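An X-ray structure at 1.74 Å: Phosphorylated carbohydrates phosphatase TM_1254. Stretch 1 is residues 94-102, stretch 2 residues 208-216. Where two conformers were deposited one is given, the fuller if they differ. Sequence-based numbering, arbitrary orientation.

Stretch 1 94-102: EFVKSKRIK
Stretch 2 208-216: ILNVLKEVL

Helix 208-215 runs nearly parallel to helix 94-98, their N-to-C directions 19° apart and their axes 10.4 Å apart at closest approach. CA atoms pair as Phe 95 with Leu 209 (7.4 Å), Val 96 with Leu 212 (7.5 Å) and Lys 99 with Leu 216 (7.8 Å). No direct hydrogen bond crosses; the contact is mainly apolar, burying 377 Å².

Leu 209 (chi1 t, chi2 p) points sideways, but its end swings in, bringing CD1 3.6 Å from Phe 95 CB. Phe 95 (t, chi2 74°) points toward stretch 2. Its ring presents an edge to Leu 212 O, 3.7 Å from CE2; the slightly positive C-H rim suits a carbonyl oxygen near the ring plane. Leu 212 (m, t) also places CD1 3.7 Å from Val 96 CG2 (Val 96 chi1 t). Extended Lys 213 (m, t, t, t) places CG over one face of the Phe 95 ring, 4.0 Å from its centroid and 21° off the normal, a CH-pi contact.

Leu 216 (m, t), the C-terminus, sends CD1 to 3.9 Å from Ile 101 CD1 (Ile 101 m, t) and 4.0 Å from Phe 95 CE2. Ile 101 follows a Schellman turn at Arg 100 (phi/psi 54/45). Lys 99 NZ lies 4.2 Å from Leu 216 OXT, beyond salt-bridge range; a water bridges them, accepting from Lys 99 NZ (2.5 Å) and donating to Leu 216 OXT (2.6 Å).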

# COMPACT_ATOMS: atom_id res chain seq x y z
N GLU A 94 1.56 -10.16 -14.73
CA GLU A 94 1.62 -10.75 -16.08
C GLU A 94 0.89 -12.10 -16.13
O GLU A 94 0.15 -12.38 -17.08
CB GLU A 94 3.07 -10.88 -16.52
CG GLU A 94 3.71 -9.57 -16.90
CD GLU A 94 5.20 -9.71 -17.15
OE1 GLU A 94 5.77 -10.77 -16.79
OE2 GLU A 94 5.80 -8.74 -17.69
N PHE A 95 1.06 -12.93 -15.11
CA PHE A 95 0.39 -14.22 -15.08
C PHE A 95 -1.14 -14.12 -15.07
O PHE A 95 -1.83 -14.82 -15.83
CB PHE A 95 0.91 -15.10 -13.91
CG PHE A 95 0.29 -16.47 -13.87
CD1 PHE A 95 0.67 -17.45 -14.80
CD2 PHE A 95 -0.68 -16.79 -12.92
CE1 PHE A 95 0.07 -18.73 -14.76
CE2 PHE A 95 -1.27 -18.03 -12.86
CZ PHE A 95 -0.89 -19.02 -13.81
N VAL A 96 -1.69 -13.26 -14.20
CA VAL A 96 -3.15 -13.09 -14.18
C VAL A 96 -3.65 -12.68 -15.58
O VAL A 96 -4.68 -13.20 -16.05
CB VAL A 96 -3.63 -12.01 -13.15
CG1 VAL A 96 -5.13 -11.91 -13.18
CG2 VAL A 96 -3.12 -12.43 -11.73
N LYS A 97 -2.96 -11.74 -16.21
CA LYS A 97 -3.39 -11.29 -17.55
C LYS A 97 -3.30 -12.45 -18.56
O LYS A 97 -4.20 -12.62 -19.40
CB LYS A 97 -2.64 -10.05 -18.04
CG LYS A 97 -3.02 -8.76 -17.26
CD LYS A 97 -4.52 -8.69 -16.88
CE LYS A 97 -5.50 -8.53 -18.08
NZ LYS A 97 -6.94 -8.71 -17.67
N SER A 98 -2.25 -13.26 -18.42
CA SER A 98 -2.06 -14.45 -19.30
C SER A 98 -3.23 -15.42 -19.22
O SER A 98 -3.48 -16.19 -20.17
CB SER A 98 -0.74 -15.17 -18.97
OG SER A 98 -0.89 -16.08 -17.87
N LYS A 99 -3.97 -15.41 -18.09
CA LYS A 99 -5.12 -16.30 -17.89
C LYS A 99 -6.45 -15.67 -18.31
O LYS A 99 -7.52 -16.27 -18.14
CB LYS A 99 -5.18 -16.76 -16.43
CG LYS A 99 -3.92 -17.53 -16.02
CD LYS A 99 -3.90 -18.94 -16.61
CE LYS A 99 -4.12 -19.99 -15.54
NZ LYS A 99 -4.85 -21.18 -16.11
N ARG A 100 -6.36 -14.46 -18.85
CA ARG A 100 -7.50 -13.67 -19.27
C ARG A 100 -8.50 -13.51 -18.11
O ARG A 100 -9.71 -13.70 -18.24
CB ARG A 100 -8.10 -14.24 -20.56
CG ARG A 100 -7.11 -14.18 -21.73
CD ARG A 100 -7.47 -15.21 -22.82
NE ARG A 100 -7.37 -16.59 -22.33
CZ ARG A 100 -8.41 -17.38 -22.06
NH1 ARG A 100 -9.66 -16.95 -22.26
NH2 ARG A 100 -8.21 -18.61 -21.60
N ILE A 101 -7.93 -13.20 -16.96
CA ILE A 101 -8.69 -12.97 -15.74
C ILE A 101 -8.53 -11.45 -15.46
O ILE A 101 -7.48 -10.90 -15.73
CB ILE A 101 -8.10 -13.88 -14.59
CG1 ILE A 101 -8.52 -15.33 -14.87
CG2 ILE A 101 -8.54 -13.45 -13.17
CD1 ILE A 101 -7.98 -16.34 -13.91
N LYS A 102 -9.55 -10.83 -14.87
CA LYS A 102 -9.49 -9.38 -14.63
C LYS A 102 -8.58 -9.09 -13.46
O LYS A 102 -8.49 -9.91 -12.52
CB LYS A 102 -10.88 -8.88 -14.26
CG LYS A 102 -11.81 -8.75 -15.47
CD LYS A 102 -13.18 -8.31 -15.02
CE LYS A 102 -14.16 -8.29 -16.18
NZ LYS A 102 -15.33 -7.48 -15.79
N ILE A 208 3.82 -14.76 -4.47
CA ILE A 208 2.45 -14.53 -4.97
C ILE A 208 2.24 -15.29 -6.29
O ILE A 208 1.20 -15.90 -6.51
CB ILE A 208 2.19 -13.03 -5.14
CG1 ILE A 208 2.09 -12.36 -3.74
CG2 ILE A 208 0.91 -12.79 -5.97
CD1 ILE A 208 1.99 -10.82 -3.78
N LEU A 209 3.25 -15.27 -7.15
CA LEU A 209 3.15 -15.97 -8.43
C LEU A 209 2.77 -17.45 -8.27
O LEU A 209 1.84 -17.92 -8.89
CB LEU A 209 4.44 -15.79 -9.24
CG LEU A 209 4.48 -16.60 -10.55
CD1 LEU A 209 3.38 -16.25 -11.54
CD2 LEU A 209 5.81 -16.36 -11.16
N ASN A 210 3.49 -18.18 -7.42
CA ASN A 210 3.14 -19.58 -7.19
C ASN A 210 1.76 -19.79 -6.55
O ASN A 210 1.05 -20.76 -6.89
CB ASN A 210 4.25 -20.31 -6.41
CG ASN A 210 5.52 -20.48 -7.24
OD1 ASN A 210 5.50 -20.45 -8.47
ND2 ASN A 210 6.65 -20.66 -6.55
N VAL A 211 1.33 -18.88 -5.68
CA VAL A 211 -0.06 -18.92 -5.23
C VAL A 211 -1.02 -18.85 -6.43
O VAL A 211 -1.97 -19.63 -6.52
CB VAL A 211 -0.39 -17.82 -4.21
CG1 VAL A 211 -1.90 -17.79 -3.95
CG2 VAL A 211 0.38 -18.08 -2.92
N LEU A 212 -0.79 -17.92 -7.34
CA LEU A 212 -1.71 -17.77 -8.47
C LEU A 212 -1.71 -19.02 -9.35
O LEU A 212 -2.76 -19.43 -9.82
CB LEU A 212 -1.40 -16.52 -9.30
CG LEU A 212 -1.60 -15.26 -8.44
CD1 LEU A 212 -1.05 -14.06 -9.20
CD2 LEU A 212 -3.04 -15.10 -8.06
N LYS A 213 -0.52 -19.61 -9.56
CA LYS A 213 -0.42 -20.83 -10.39
C LYS A 213 -1.23 -21.97 -9.73
O LYS A 213 -1.86 -22.80 -10.40
CB LYS A 213 1.06 -21.20 -10.59
CG LYS A 213 1.81 -20.26 -11.49
CD LYS A 213 3.24 -20.76 -11.70
CE LYS A 213 3.90 -20.02 -12.85
NZ LYS A 213 5.30 -20.47 -12.99
N GLU A 214 -1.29 -21.97 -8.40
CA GLU A 214 -2.04 -22.95 -7.65
C GLU A 214 -3.56 -22.73 -7.78
O GLU A 214 -4.31 -23.70 -8.00
CB GLU A 214 -1.62 -22.92 -6.17
CG GLU A 214 -2.41 -23.88 -5.23
CD GLU A 214 -2.36 -23.44 -3.74
OE1 GLU A 214 -1.64 -22.46 -3.40
OE2 GLU A 214 -3.08 -24.08 -2.92
N VAL A 215 -4.02 -21.47 -7.64
CA VAL A 215 -5.47 -21.21 -7.49
C VAL A 215 -6.25 -20.77 -8.74
O VAL A 215 -7.49 -20.86 -8.77
CB VAL A 215 -5.77 -20.20 -6.31
CG1 VAL A 215 -5.17 -20.71 -5.02
CG2 VAL A 215 -5.29 -18.80 -6.62
N LEU A 216 -5.55 -20.25 -9.74
CA LEU A 216 -6.22 -19.81 -10.98
C LEU A 216 -6.47 -20.97 -11.93
O LEU A 216 -5.80 -22.00 -11.85
CB LEU A 216 -5.45 -18.69 -11.68
CG LEU A 216 -5.26 -17.39 -10.87
CD1 LEU A 216 -4.69 -16.31 -11.80
CD2 LEU A 216 -6.56 -16.94 -10.19
OXT LEU A 216 -7.35 -20.86 -12.79
O HOH W 1 -6.97 -22.09 -15.10